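Long-range contacts in LRR receptor-like serine/threonine-protein kinase RGI3 (Arabidopsis thaliana, PDB 5HZ0), which serves as a cell-surface receptor for RGF peptide hormones, which maintain the root stem cell niche, and pairs with SERK co-receptors once the peptide is bound: residues 80-85 / 103-108; 111-116 / 135-140; 131-136 / 156-161. The protein carries 5 engineered substitutions. One frame throughout, in Å; residues are numbered along the deposited sequence.

Contact 1: residues 80-85 / 103-108; sequences EIFRLK and MEIGNL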
ATOM      1  N   GLU A  80       5.317 -44.179  11.585  1.00 43.70           N
ATOM      2  CA  GLU A  80       4.430 -45.118  12.252  1.00 49.60           C
ATOM      3  C   GLU A  80       3.011 -44.544  12.364  1.00 52.29           C
ATOM      4  O   GLU A  80       2.029 -45.292  12.440  1.00 49.13           O
ATOM      5  CB  GLU A  80       4.983 -45.486  13.632  1.00 54.67           C
ATOM      6  CG  GLU A  80       6.243 -46.362  13.598  1.00 62.99           C
ATOM      7  CD  GLU A  80       7.475 -45.663  13.017  1.00 66.21           C
ATOM      8  OE1 GLU A  80       7.457 -44.422  12.864  1.00 67.42           O
ATOM      9  OE2 GLU A  80       8.465 -46.363  12.705  1.00 65.24           O
ATOM     10  N   ILE A  81       2.911 -43.215  12.358  1.00 48.40           N
ATOM     11  CA  ILE A  81       1.618 -42.535  12.324  1.00 40.25           C
ATOM     12  C   ILE A  81       0.811 -43.016  11.122  1.00 37.41           C
ATOM     13  O   ILE A  81      -0.419 -43.079  11.166  1.00 31.50           O
ATOM     14  CB  ILE A  81       1.794 -40.998  12.265  1.00 34.68           C
ATOM     15  CG1 ILE A  81       1.361 -40.349  13.578  1.00 30.98           C
ATOM     16  CG2 ILE A  81       1.022 -40.381  11.099  1.00 35.57           C
ATOM     17  CD1 ILE A  81       1.561 -38.839  13.582  1.00 25.41           C
ATOM     18  N   PHE A  82       1.520 -43.387  10.061  1.00 41.08           N
ATOM     19  CA  PHE A  82       0.882 -43.799   8.818  1.00 46.96           C
ATOM     20  C   PHE A  82       0.499 -45.274   8.800  1.00 47.87           C
ATOM     21  O   PHE A  82      -0.049 -45.770   7.812  1.00 42.36           O
ATOM     22  CB  PHE A  82       1.767 -43.433   7.632  1.00 52.52           C
ATOM     23  CG  PHE A  82       2.075 -41.975   7.565  1.00 59.08           C
ATOM     24  CD1 PHE A  82       1.079 -41.066   7.262  1.00 59.48           C
ATOM     25  CD2 PHE A  82       3.342 -41.505   7.842  1.00 62.14           C
ATOM     26  CE1 PHE A  82       1.346 -39.717   7.219  1.00 59.19           C
ATOM     27  CE2 PHE A  82       3.608 -40.154   7.803  1.00 63.06           C
ATOM     28  CZ  PHE A  82       2.614 -39.260   7.485  1.00 61.00           C
ATOM     29  N   ARG A  83       0.784 -45.964   9.902  1.00 51.57           N
ATOM     30  CA  ARG A  83       0.324 -47.334  10.087  1.00 52.08           C
ATOM     31  C   ARG A  83      -1.166 -47.371  10.411  1.00 43.23           C
ATOM     32  O   ARG A  83      -1.792 -48.430  10.346  1.00 42.68           O
ATOM     33  CB  ARG A  83       1.117 -48.030  11.197  1.00 59.55           C
ATOM     34  CG  ARG A  83       2.595 -48.199  10.876  1.00 65.90           C
ATOM     35  CD  ARG A  83       3.367 -48.780  12.052  1.00 68.76           C
ATOM     36  NE  ARG A  83       4.716 -49.182  11.662  1.00 66.14           N
ATOM     37  CZ  ARG A  83       5.633 -49.628  12.512  1.00 65.73           C
ATOM     38  NH1 ARG A  83       5.346 -49.721  13.804  1.00 67.46           N
ATOM     39  NH2 ARG A  83       6.833 -49.977  12.072  1.00 65.43           N
ATOM     40  N   LEU A  84      -1.760 -46.216  10.694  1.00 37.71           N
ATOM     41  CA  LEU A  84      -3.130 -46.230  11.161  1.00 39.03           C
ATOM     42  C   LEU A  84      -4.017 -46.198   9.937  1.00 39.96           C
ATOM     43  O   LEU A  84      -4.315 -45.139   9.404  1.00 38.67           O
ATOM     44  CB  LEU A  84      -3.393 -44.972  11.991  1.00 25.69           C
ATOM     45  CG  LEU A  84      -2.392 -44.624  13.092  1.00 26.69           C
ATOM     46  CD1 LEU A  84      -2.775 -43.325  13.765  1.00 30.90           C
ATOM     47  CD2 LEU A  84      -2.315 -45.740  14.099  1.00 28.11           C
ATOM     48  N   LYS A  85      -4.554 -47.358   9.580  1.00 44.52           N
ATOM     49  CA  LYS A  85      -5.232 -47.538   8.302  1.00 41.89           C
ATOM     50  C   LYS A  85      -6.685 -47.069   8.424  1.00 36.51           C
ATOM     51  O   LYS A  85      -7.412 -46.973   7.439  1.00 36.11           O
ATOM     52  CB  LYS A  85      -5.123 -49.014   7.873  1.00 44.53           C
ATOM     53  CG  LYS A  85      -5.720 -49.381   6.518  1.00 49.78           C
ATOM     54  CD  LYS A  85      -4.699 -49.328   5.389  1.00 55.95           C
ATOM     55  CE  LYS A  85      -5.362 -49.636   4.039  1.00 58.23           C
ATOM     56  NZ  LYS A  85      -6.320 -50.791   4.083  1.00 57.69           N
ATOM     57  N   MET A 103       6.497 -40.914   2.274  1.00 32.32           N
ATOM     58  CA  MET A 103       5.788 -41.594   1.186  1.00 33.65           C
ATOM     59  C   MET A 103       4.631 -42.439   1.725  1.00 37.42           C
ATOM     60  O   MET A 103       3.563 -42.545   1.108  1.00 42.26           O
ATOM     61  CB  MET A 103       6.769 -42.488   0.420  1.00 41.66           C
ATOM     62  CG  MET A 103       6.210 -43.153  -0.839  1.00 44.46           C
ATOM     63  SD  MET A 103       6.061 -42.039  -2.259  1.00125.98           S
ATOM     64  CE  MET A 103       5.829 -43.213  -3.604  1.00 21.48           C
ATOM     65  N   GLU A 104       4.829 -43.000   2.912  1.00 33.88           N
ATOM     66  CA  GLU A 104       3.861 -43.912   3.504  1.00 36.48           C
ATOM     67  C   GLU A 104       2.510 -43.234   3.784  1.00 41.53           C
ATOM     68  O   GLU A 104       1.553 -43.900   4.207  1.00 44.16           O
ATOM     69  CB  GLU A 104       4.418 -44.550   4.780  1.00 41.84           C
ATOM     70  CG  GLU A 104       5.613 -45.468   4.560  1.00 48.71           C
ATOM     71  CD  GLU A 104       6.893 -44.719   4.220  1.00 54.49           C
ATOM     72  OE1 GLU A 104       6.995 -43.512   4.532  1.00 55.83           O
ATOM     73  OE2 GLU A 104       7.798 -45.341   3.626  1.00 58.74           O
ATOM     74  N   ILE A 105       2.449 -41.916   3.569  1.00 33.77           N
ATOM     75  CA  ILE A 105       1.196 -41.175   3.601  1.00 28.18           C
ATOM     76  C   ILE A 105       0.177 -41.873   2.703  1.00 31.51           C
ATOM     77  O   ILE A 105      -1.008 -41.952   3.035  1.00 30.61           O
ATOM     78  CB  ILE A 105       1.375 -39.702   3.138  1.00 20.37           C
ATOM     79  CG1 ILE A 105       0.064 -38.916   3.253  1.00 23.83           C
ATOM     80  CG2 ILE A 105       1.853 -39.624   1.691  1.00 21.06           C
ATOM     81  CD1 ILE A 105      -0.118 -38.167   4.554  1.00 25.69           C
ATOM     82  N   GLY A 106       0.652 -42.418   1.586  1.00 29.97           N
ATOM     83  CA  GLY A 106      -0.227 -43.055   0.623  1.00 30.37           C
ATOM     84  C   GLY A 106      -0.927 -44.283   1.168  1.00 30.05           C
ATOM     85  O   GLY A 106      -1.869 -44.782   0.560  1.00 30.26           O
ATOM     86  N   ASN A 107      -0.472 -44.773   2.316  1.00 31.54           N
ATOM     87  CA  ASN A 107      -1.064 -45.961   2.916  1.00 36.05           C
ATOM     88  C   ASN A 107      -2.331 -45.703   3.726  1.00 38.56           C
ATOM     89  O   ASN A 107      -3.039 -46.648   4.080  1.00 41.66           O
ATOM     90  CB  ASN A 107      -0.043 -46.708   3.774  1.00 41.89           C
ATOM     91  CG  ASN A 107       0.824 -47.652   2.962  1.00 46.20           C
ATOM     92  OD1 ASN A 107       0.374 -48.238   1.977  1.00 46.19           O
ATOM     93  ND2 ASN A 107       2.076 -47.807   3.378  1.00 45.46           N
ATOM     94  N   LEU A 108      -2.652 -44.440   4.004  1.00 33.39           N
ATOM     95  CA  LEU A 108      -3.830 -44.205   4.807  1.00 27.51           C
ATOM     96  C   LEU A 108      -4.952 -44.110   3.810  1.00 31.27           C
ATOM     97  O   LEU A 108      -5.282 -43.027   3.334  1.00 29.81           O
ATOM     98  CB  LEU A 108      -3.726 -42.856   5.522  1.00 20.01           C
ATOM     99  CG  LEU A 108      -2.573 -42.559   6.474  1.00 30.09           C
ATOM    100  CD1 LEU A 108      -2.708 -41.153   7.043  1.00 30.04           C
ATOM    101  CD2 LEU A 108      -2.511 -43.578   7.584  1.00 22.18           C
TER
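Phe82 reaches across to Ile105 and Leu108, joining two successive coils of the leucine-rich repeat solenoid on the side away from the strands. Each segment contributes a short 3-10 turn with the pattern Glu-Ile-x-x-Leu. Phe82 occupies the position that Gly106 holds in the next coil, and its ring lies between the two turns.

The apolar contacts centre on this ring. CG stands anti to the carbonyl carbon (chi1 -58°), and the ring beyond it lies against Ile105. CE1 meets the tip of that isoleucine, Ile105 CD1, at 3.4 Å. One face also receives the Ile105 backbone: a CH-pi contact places Ile105 CA 4.1 Å from the centroid of the Phe82 ring and 30° off its normal, while Ile105 N lies over the same face toward the rim. Ile81 CG2, from the ring's own segment, sits over the centre of the opposite face. Leu108 CD1 closes the edge, lying in the ring plane 3.8 Å from Phe82 CD1, and Pro102 adds a further contact.

No hydrogen bond links the two segments; the second class of contact sets apolar groups against carbonyl oxygens. Phe82 CB rests 3.5 Å from Glu104 O, an oxygen already engaged inside its own 3-10 turn by Asn107 N. At the exposed margin, the Lys85 chain bends at chi2 (93°), which lays CD 3.4 Å from Asn107 O. The other branch of Leu108 turns from the ring toward the backbone of the first coil, where Leu108 CD2 lies 3.3 Å from Phe82 O.

Contact 2: residues 111-116 / 135-140; sequences LVELML and LQVLRA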
ATOM      1  N   LEU A 111      -8.149 -41.754   4.501  1.00 28.42           N
ATOM      2  CA  LEU A 111      -7.927 -40.368   4.894  1.00 23.02           C
ATOM      3  C   LEU A 111      -8.795 -39.418   4.075  1.00 18.63           C
ATOM      4  O   LEU A 111      -8.855 -39.515   2.851  1.00 16.25           O
ATOM      5  CB  LEU A 111      -6.449 -40.001   4.736  1.00 23.75           C
ATOM      6  CG  LEU A 111      -5.993 -38.696   5.393  1.00 25.26           C
ATOM      7  CD1 LEU A 111      -6.310 -38.726   6.890  1.00 17.92           C
ATOM      8  CD2 LEU A 111      -4.487 -38.426   5.138  1.00 17.30           C
ATOM      9  N   VAL A 112      -9.457 -38.499   4.773  1.00 17.83           N
ATOM     10  CA  VAL A 112     -10.355 -37.520   4.168  1.00 14.38           C
ATOM     11  C   VAL A 112      -9.798 -36.110   4.349  1.00 18.94           C
ATOM     12  O   VAL A 112      -9.672 -35.341   3.393  1.00 13.19           O
ATOM     13  CB  VAL A 112     -11.808 -37.622   4.722  1.00 14.32           C
ATOM     14  CG1 VAL A 112     -12.681 -36.528   4.126  1.00 13.23           C
ATOM     15  CG2 VAL A 112     -12.398 -38.984   4.412  1.00 14.55           C
ATOM     16  N   GLU A 113      -9.571 -35.748   5.606  1.00 17.73           N
ATOM     17  CA  GLU A 113      -8.975 -34.468   5.956  1.00 17.20           C
ATOM     18  C   GLU A 113      -7.489 -34.649   6.287  1.00 23.19           C
ATOM     19  O   GLU A 113      -7.125 -35.531   7.070  1.00 31.14           O
ATOM     20  CB  GLU A 113      -9.704 -33.896   7.171  1.00 17.17           C
ATOM     21  CG  GLU A 113     -11.221 -34.074   7.121  1.00 21.97           C
ATOM     22  CD  GLU A 113     -11.879 -33.181   6.085  1.00 25.43           C
ATOM     23  OE1 GLU A 113     -11.295 -32.127   5.758  1.00 33.64           O
ATOM     24  OE2 GLU A 113     -12.969 -33.529   5.587  1.00 19.05           O
ATOM     25  N   LEU A 114      -6.630 -33.833   5.685  1.00 17.23           N
ATOM     26  CA  LEU A 114      -5.213 -33.800   6.065  1.00 20.34           C
ATOM     27  C   LEU A 114      -4.751 -32.354   6.245  1.00 15.15           C
ATOM     28  O   LEU A 114      -4.656 -31.608   5.270  1.00 19.64           O
ATOM     29  CB  LEU A 114      -4.354 -34.483   4.993  1.00 17.80           C
ATOM     30  CG  LEU A 114      -2.838 -34.316   5.119  1.00 20.02           C
ATOM     31  CD1 LEU A 114      -2.342 -35.025   6.361  1.00 22.19           C
ATOM     32  CD2 LEU A 114      -2.105 -34.807   3.870  1.00 15.66           C
ATOM     33  N   MET A 115      -4.446 -31.964   7.482  1.00 15.85           N
ATOM     34  CA  MET A 115      -4.009 -30.595   7.753  1.00 22.09           C
ATOM     35  C   MET A 115      -2.565 -30.562   8.251  1.00 22.51           C
ATOM     36  O   MET A 115      -2.297 -30.886   9.405  1.00 21.65           O
ATOM     37  CB  MET A 115      -4.908 -29.971   8.825  1.00 21.74           C
ATOM     38  CG  MET A 115      -6.405 -30.214   8.626  1.00 15.24           C
ATOM     39  SD  MET A 115      -7.083 -29.161   7.338  1.00 33.71           S
ATOM     40  CE  MET A 115      -8.805 -29.659   7.340  1.00 20.07           C
ATOM     41  N   LEU A 116      -1.644 -30.174   7.374  1.00 15.94           N
ATOM     42  CA  LEU A 116      -0.232 -29.961   7.737  1.00 18.41           C
ATOM     43  C   LEU A 116       0.208 -28.498   7.837  1.00 19.38           C
ATOM     44  O   LEU A 116       1.365 -28.219   8.128  1.00 16.59           O
ATOM     45  CB  LEU A 116       0.694 -30.735   6.794  1.00 16.59           C
ATOM     46  CG  LEU A 116       0.250 -32.194   6.632  1.00 17.92           C
ATOM     47  CD1 LEU A 116       1.087 -32.922   5.577  1.00 16.94           C
ATOM     48  CD2 LEU A 116       0.264 -32.932   7.975  1.00 18.17           C
ATOM     49  N   LEU A 135      -9.457 -38.549  -0.210  1.00 15.03           N
ATOM     50  CA  LEU A 135      -8.950 -37.264   0.251  1.00 12.47           C
ATOM     51  C   LEU A 135      -9.813 -36.137  -0.300  1.00 11.43           C
ATOM     52  O   LEU A 135     -10.129 -36.095  -1.483  1.00 12.66           O
ATOM     53  CB  LEU A 135      -7.492 -37.064  -0.141  1.00 14.09           C
ATOM     54  CG  LEU A 135      -6.800 -35.892   0.557  1.00 13.46           C
ATOM     55  CD1 LEU A 135      -6.875 -36.107   2.075  1.00 13.63           C
ATOM     56  CD2 LEU A 135      -5.357 -35.758   0.076  1.00 12.85           C
ATOM     57  N   GLN A 136     -10.195 -35.236   0.587  1.00 11.42           N
ATOM     58  CA  GLN A 136     -11.089 -34.128   0.263  1.00 10.53           C
ATOM     59  C   GLN A 136     -10.370 -32.795   0.454  1.00 13.40           C
ATOM     60  O   GLN A 136     -10.376 -31.944  -0.420  1.00 20.77           O
ATOM     61  CB  GLN A 136     -12.384 -34.214   1.071  1.00 10.63           C
ATOM     62  CG  GLN A 136     -13.340 -35.300   0.569  1.00 10.52           C
ATOM     63  CD  GLN A 136     -14.613 -35.438   1.432  1.00 13.10           C
ATOM     64  OE1 GLN A 136     -15.144 -34.453   1.936  1.00 11.88           O
ATOM     65  NE2 GLN A 136     -15.093 -36.664   1.592  1.00 11.14           N
ATOM     66  N   VAL A 137      -9.835 -32.602   1.653  1.00 14.49           N
ATOM     67  CA  VAL A 137      -9.070 -31.419   1.995  1.00 10.99           C
ATOM     68  C   VAL A 137      -7.606 -31.768   2.279  1.00 13.20           C
ATOM     69  O   VAL A 137      -7.302 -32.571   3.159  1.00 12.62           O
ATOM     70  CB  VAL A 137      -9.663 -30.729   3.250  1.00 11.24           C
ATOM     71  CG1 VAL A 137      -8.761 -29.609   3.712  1.00 11.34           C
ATOM     72  CG2 VAL A 137     -11.077 -30.204   2.973  1.00 12.68           C
ATOM     73  N   LEU A 138      -6.699 -31.175   1.505  1.00 13.85           N
ATOM     74  CA  LEU A 138      -5.288 -31.208   1.819  1.00 11.93           C
ATOM     75  C   LEU A 138      -4.840 -29.767   1.898  1.00 18.47           C
ATOM     76  O   LEU A 138      -4.901 -29.041   0.910  1.00 13.04           O
ATOM     77  CB  LEU A 138      -4.486 -31.978   0.755  1.00 25.63           C
ATOM     78  CG  LEU A 138      -3.011 -31.601   0.455  1.00 15.12           C
ATOM     79  CD1 LEU A 138      -2.086 -31.681   1.662  1.00 17.09           C
ATOM     80  CD2 LEU A 138      -2.480 -32.457  -0.656  1.00 15.06           C
ATOM     81  N   ARG A 139      -4.428 -29.336   3.085  1.00 19.49           N
ATOM     82  CA  ARG A 139      -3.863 -28.007   3.228  1.00 15.53           C
ATOM     83  C   ARG A 139      -2.529 -28.107   3.931  1.00 17.58           C
ATOM     84  O   ARG A 139      -2.472 -28.400   5.134  1.00 13.58           O
ATOM     85  CB  ARG A 139      -4.803 -27.140   4.046  1.00 12.79           C
ATOM     86  CG  ARG A 139      -6.246 -27.172   3.565  1.00 12.94           C
ATOM     87  CD  ARG A 139      -7.132 -26.380   4.495  1.00 11.05           C
ATOM     88  NE  ARG A 139      -6.618 -25.029   4.652  1.00 17.40           N
ATOM     89  CZ  ARG A 139      -6.917 -24.227   5.664  1.00 19.82           C
ATOM     90  NH1 ARG A 139      -6.375 -23.022   5.727  1.00 25.18           N
ATOM     91  NH2 ARG A 139      -7.740 -24.631   6.618  1.00 11.50           N
ATOM     92  N   ALA A 140      -1.475 -27.914   3.133  1.00 12.55           N
ATOM     93  CA  ALA A 140      -0.054 -27.901   3.547  1.00 13.23           C
ATOM     94  C   ALA A 140       0.669 -26.542   3.536  1.00 16.40           C
ATOM     95  O   ALA A 140       1.885 -26.496   3.693  1.00 16.49           O
ATOM     96  CB  ALA A 140       0.736 -28.933   2.774  1.00 13.46           C
TER
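Val112 and Gln136 open a run of parallel beta pairing; the axes of strands 113-115 and 137-139 approach to 5.0 Å, 7° apart in direction. These strands line the concave face of the leucine-rich repeat solenoid, in the predicted extracellular part of the receptor. The Val112 and Gln136 side chains lie side by side, Val112 CG1 3.5 Å from Gln136 CD.

Val112 O is gripped twice. Gln136 N, on a lone pair in the carbonyl plane, comes to 2.9 Å of Val112 O, and Val137 N, also in that plane, is a second donor at 3.2 Å. Beyond this fork the bonds cross over in turn. Leu114 N gives its hydrogen to Val137 O at 2.9 Å, and Leu114 O takes one from Arg139 N, nearly straight at 166°. The last bond, Leu116 N to Arg139 O at 3.0 Å, is more bent (139°), its donor tilted from the carbonyl plane. Just past the strands, Ala140 O accepts from Asn143 ND2 and Leu116 O, weakly, from Asn119 ND2.

Leu114 and Leu138 point together into the core, side by side, with Leu114 CD2 3.8 Å from Leu138 CD1. Glu113, Met115, Val137 and Arg139 occupy the other face, where Met115 CE packs 3.6 Å from Val137 CG1 and Met115 SD lies against the methylene CD of Arg139. Arg139 belongs to a small-peptide recognition motif: its NE is hydrogen-bonded to a modified side chain of the bound peptide, and its guanidinium makes a cation-pi contact with Phe117.

On its other side, segment 111-116 bonds through its backbone to Lys88, Leu90 and Leu92 of the preceding coil, while the side chains of Val137, Leu138 and Arg139 pack on strand 162-164, so the pair sits inside a continuing parallel stack.

Contact 3: residues 131-136 / 156-161; sequences ELKNLQ and NCENLV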
ATOM      1  N   GLU A 131      -2.656 -41.949  -4.075  1.00 22.08           N
ATOM      2  CA  GLU A 131      -3.316 -43.168  -3.633  1.00 31.43           C
ATOM      3  C   GLU A 131      -4.407 -42.893  -2.605  1.00 30.89           C
ATOM      4  O   GLU A 131      -5.110 -43.807  -2.172  1.00 31.21           O
ATOM      5  CB  GLU A 131      -2.302 -44.167  -3.089  1.00 40.32           C
ATOM      6  CG  GLU A 131      -1.578 -44.927  -4.180  1.00 53.50           C
ATOM      7  CD  GLU A 131      -0.388 -45.694  -3.650  1.00 70.03           C
ATOM      8  OE1 GLU A 131      -0.429 -46.093  -2.461  1.00 74.83           O
ATOM      9  OE2 GLU A 131       0.591 -45.886  -4.415  1.00 76.76           O
ATOM     10  N   LEU A 132      -4.567 -41.632  -2.227  1.00 26.38           N
ATOM     11  CA  LEU A 132      -5.614 -41.315  -1.289  1.00 26.85           C
ATOM     12  C   LEU A 132      -6.820 -40.969  -2.133  1.00 22.91           C
ATOM     13  O   LEU A 132      -6.919 -39.870  -2.654  1.00 24.31           O
ATOM     14  CB  LEU A 132      -5.191 -40.105  -0.458  1.00 27.59           C
ATOM     15  CG  LEU A 132      -3.850 -40.277   0.252  1.00 33.54           C
ATOM     16  CD1 LEU A 132      -3.489 -39.038   1.058  1.00 38.08           C
ATOM     17  CD2 LEU A 132      -3.883 -41.506   1.138  1.00 16.60           C
ATOM     18  N   LYS A 133      -7.758 -41.905  -2.226  1.00 26.71           N
ATOM     19  CA  LYS A 133      -8.902 -41.753  -3.121  1.00 24.52           C
ATOM     20  C   LYS A 133     -10.061 -41.006  -2.477  1.00 22.99           C
ATOM     21  O   LYS A 133     -10.932 -40.475  -3.158  1.00 27.43           O
ATOM     22  CB  LYS A 133      -9.333 -43.117  -3.660  1.00 25.36           C
ATOM     23  CG  LYS A 133      -8.309 -43.730  -4.621  1.00 28.62           C
ATOM     24  CD  LYS A 133      -8.615 -43.364  -6.073  1.00 29.32           C
ATOM     25  CE  LYS A 133      -7.354 -43.044  -6.861  1.00 39.35           C
ATOM     26  NZ  LYS A 133      -6.172 -43.868  -6.471  1.00 42.65           N
ATOM     27  N   ASN A 134     -10.065 -40.990  -1.152  1.00 23.95           N
ATOM     28  CA  ASN A 134     -11.099 -40.318  -0.376  1.00 12.81           C
ATOM     29  C   ASN A 134     -10.692 -38.943   0.100  1.00 14.69           C
ATOM     30  O   ASN A 134     -11.467 -38.267   0.774  1.00 23.71           O
ATOM     31  CB  ASN A 134     -11.468 -41.166   0.833  1.00 13.75           C
ATOM     32  CG  ASN A 134     -11.886 -42.547   0.446  1.00 19.48           C
ATOM     33  OD1 ASN A 134     -11.277 -43.529   0.863  1.00 20.49           O
ATOM     34  ND2 ASN A 134     -12.925 -42.639  -0.373  1.00 13.31           N
ATOM     35  N   LEU A 135      -9.457 -38.549  -0.210  1.00 15.03           N
ATOM     36  CA  LEU A 135      -8.950 -37.264   0.251  1.00 12.47           C
ATOM     37  C   LEU A 135      -9.813 -36.137  -0.300  1.00 11.43           C
ATOM     38  O   LEU A 135     -10.129 -36.095  -1.483  1.00 12.66           O
ATOM     39  CB  LEU A 135      -7.492 -37.064  -0.141  1.00 14.09           C
ATOM     40  CG  LEU A 135      -6.800 -35.892   0.557  1.00 13.46           C
ATOM     41  CD1 LEU A 135      -6.875 -36.107   2.075  1.00 13.63           C
ATOM     42  CD2 LEU A 135      -5.357 -35.758   0.076  1.00 12.85           C
ATOM     43  N   GLN A 136     -10.195 -35.236   0.587  1.00 11.42           N
ATOM     44  CA  GLN A 136     -11.089 -34.128   0.263  1.00 10.53           C
ATOM     45  C   GLN A 136     -10.370 -32.795   0.454  1.00 13.40           C
ATOM     46  O   GLN A 136     -10.376 -31.944  -0.420  1.00 20.77           O
ATOM     47  CB  GLN A 136     -12.384 -34.214   1.071  1.00 10.63           C
ATOM     48  CG  GLN A 136     -13.340 -35.300   0.569  1.00 10.52           C
ATOM     49  CD  GLN A 136     -14.613 -35.438   1.432  1.00 13.10           C
ATOM     50  OE1 GLN A 136     -15.144 -34.453   1.936  1.00 11.88           O
ATOM     51  NE2 GLN A 136     -15.093 -36.664   1.592  1.00 11.14           N
ATOM     52  N   ASN A 156      -5.099 -37.922  -9.137  1.00 20.82           N
ATOM     53  CA  ASN A 156      -5.753 -39.162  -8.764  1.00 17.07           C
ATOM     54  C   ASN A 156      -6.566 -39.028  -7.500  1.00 19.21           C
ATOM     55  O   ASN A 156      -7.283 -39.954  -7.113  1.00 23.21           O
ATOM     56  CB  ASN A 156      -4.737 -40.292  -8.638  1.00 19.77           C
ATOM     57  CG  ASN A 156      -4.191 -40.714  -9.979  1.00 25.14           C
ATOM     58  OD1 ASN A 156      -4.945 -40.828 -10.945  1.00 27.71           O
ATOM     59  ND2 ASN A 156      -2.878 -40.917 -10.060  1.00 24.64           N
ATOM     60  N   CYS A 157      -6.521 -37.864  -6.868  1.00 19.30           N
ATOM     61  CA  CYS A 157      -7.357 -37.732  -5.700  1.00 22.76           C
ATOM     62  C   CYS A 157      -8.685 -37.212  -6.215  1.00 17.22           C
ATOM     63  O   CYS A 157      -8.934 -36.013  -6.237  1.00 11.05           O
ATOM     64  CB  CYS A 157      -6.717 -36.711  -4.756  1.00 10.35           C
ATOM     65  SG  CYS A 157      -5.082 -37.215  -4.188  1.00 17.56           S
ATOM     66  N   GLU A 158      -9.603 -38.132  -6.455  1.00 21.23           N
ATOM     67  CA  GLU A 158     -10.803 -37.795  -7.207  1.00 31.05           C
ATOM     68  C   GLU A 158     -11.781 -36.946  -6.390  1.00 26.40           C
ATOM     69  O   GLU A 158     -12.587 -36.206  -6.949  1.00 32.16           O
ATOM     70  CB  GLU A 158     -11.483 -39.075  -7.700  1.00 46.84           C
ATOM     71  CG  GLU A 158     -11.658 -40.139  -6.618  1.00 56.13           C
ATOM     72  CD  GLU A 158     -12.572 -41.268  -7.060  1.00 62.12           C
ATOM     73  OE1 GLU A 158     -13.063 -41.211  -8.209  1.00 64.09           O
ATOM     74  OE2 GLU A 158     -12.805 -42.206  -6.264  1.00 62.88           O
ATOM     75  N   ASN A 159     -11.698 -37.050  -5.069  1.00 15.25           N
ATOM     76  CA  ASN A 159     -12.624 -36.354  -4.185  1.00  8.74           C
ATOM     77  C   ASN A 159     -12.198 -34.996  -3.642  1.00  8.59           C
ATOM     78  O   ASN A 159     -12.904 -34.425  -2.833  1.00 14.89           O
ATOM     79  CB  ASN A 159     -12.980 -37.264  -3.013  1.00  9.57           C
ATOM     80  CG  ASN A 159     -13.799 -38.460  -3.441  1.00 18.45           C
ATOM     81  OD1 ASN A 159     -14.256 -38.542  -4.578  1.00 16.40           O
ATOM     82  ND2 ASN A 159     -14.002 -39.387  -2.527  1.00 29.17           N
ATOM     83  N   LEU A 160     -11.038 -34.492  -4.049  1.00 11.49           N
ATOM     84  CA  LEU A 160     -10.547 -33.229  -3.514  1.00  8.43           C
ATOM     85  C   LEU A 160     -11.524 -32.102  -3.794  1.00 11.39           C
ATOM     86  O   LEU A 160     -12.021 -31.958  -4.904  1.00 11.63           O
ATOM     87  CB  LEU A 160      -9.205 -32.852  -4.119  1.00  8.37           C
ATOM     88  CG  LEU A 160      -7.900 -33.240  -3.441  1.00 16.37           C
ATOM     89  CD1 LEU A 160      -6.782 -32.893  -4.406  1.00 10.53           C
ATOM     90  CD2 LEU A 160      -7.717 -32.507  -2.132  1.00  9.64           C
ATOM     91  N   VAL A 161     -11.763 -31.302  -2.764  1.00 11.96           N
ATOM     92  CA  VAL A 161     -12.560 -30.087  -2.829  1.00 16.79           C
ATOM     93  C   VAL A 161     -11.642 -28.893  -2.593  1.00 18.69           C
ATOM     94  O   VAL A 161     -11.807 -27.845  -3.211  1.00  6.32           O
ATOM     95  CB  VAL A 161     -13.842 -30.104  -1.916  1.00 10.49           C
ATOM     96  CG1 VAL A 161     -14.605 -31.396  -2.150  1.00  9.63           C
ATOM     97  CG2 VAL A 161     -13.506 -29.933  -0.440  1.00  7.93           C
TER
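Asn159 lays its side chain across the backbone of 133-135, CB resting 3.4 Å from Leu135 O and the amide beside Lys133 O. Its ND2 comes to 3.3 Å of Lys133 O, but the angle is too poor for a hydrogen bond; OD1 of the amide takes a weak hydrogen bond from Arg183 NH1 in the following coil. Glu158 adds its CG, 3.6 Å from Lys133 O. Lys133 answers from its own segment. A bend at chi2 (-92°) swings CD toward the neighbouring coil, and CE lies close to Asn156 O, while the ammonium NZ is hydrogen-bonded to Gly130 O.

Both segments are the loops that lead into the strands of consecutive leucine-rich repeats, and in the later one Cys157 to Leu160 form a type I beta turn closed by a weak backbone bond. The CB bond of Leu160 points away overall, yet its CG lies 4.1 Å from both Leu135 O and Gln136 O, with CD2 nearer still to the latter. A backbone hydrogen bond crosses the contact: Val161 N reaches Gln136 O at 2.8 Å, nearly straight at 170° and on a lone pair in the carbonyl plane. The same oxygen receives a CA-H...O contact from Leu160 CA at 3.4 Å.

The three contacts sample different positions around neighbouring coils of one solenoid. Contacts 2 and 3 have centres about 9 Å apart and share Leu135 and Gln136: segment 131-136 runs into the second strand of contact 2, and Leu160 CD2 lies 4.0 Å from Leu138 N. Contact 1, centred about 13 Å from contact 2, meets it through the core, Ile105 CD1 standing 4.0 Å from Leu114 CD2. It also meets contact 3, some 15 Å away between centres, where Leu132 CD2 packs on the carbonyls of Ile105 and Leu108. Of the three, contact 2 holds the peptide-binding residue Arg139; contact 3 borders its strand face where Val161 CG2 meets Val137 CG2, and contact 1 lies across the core.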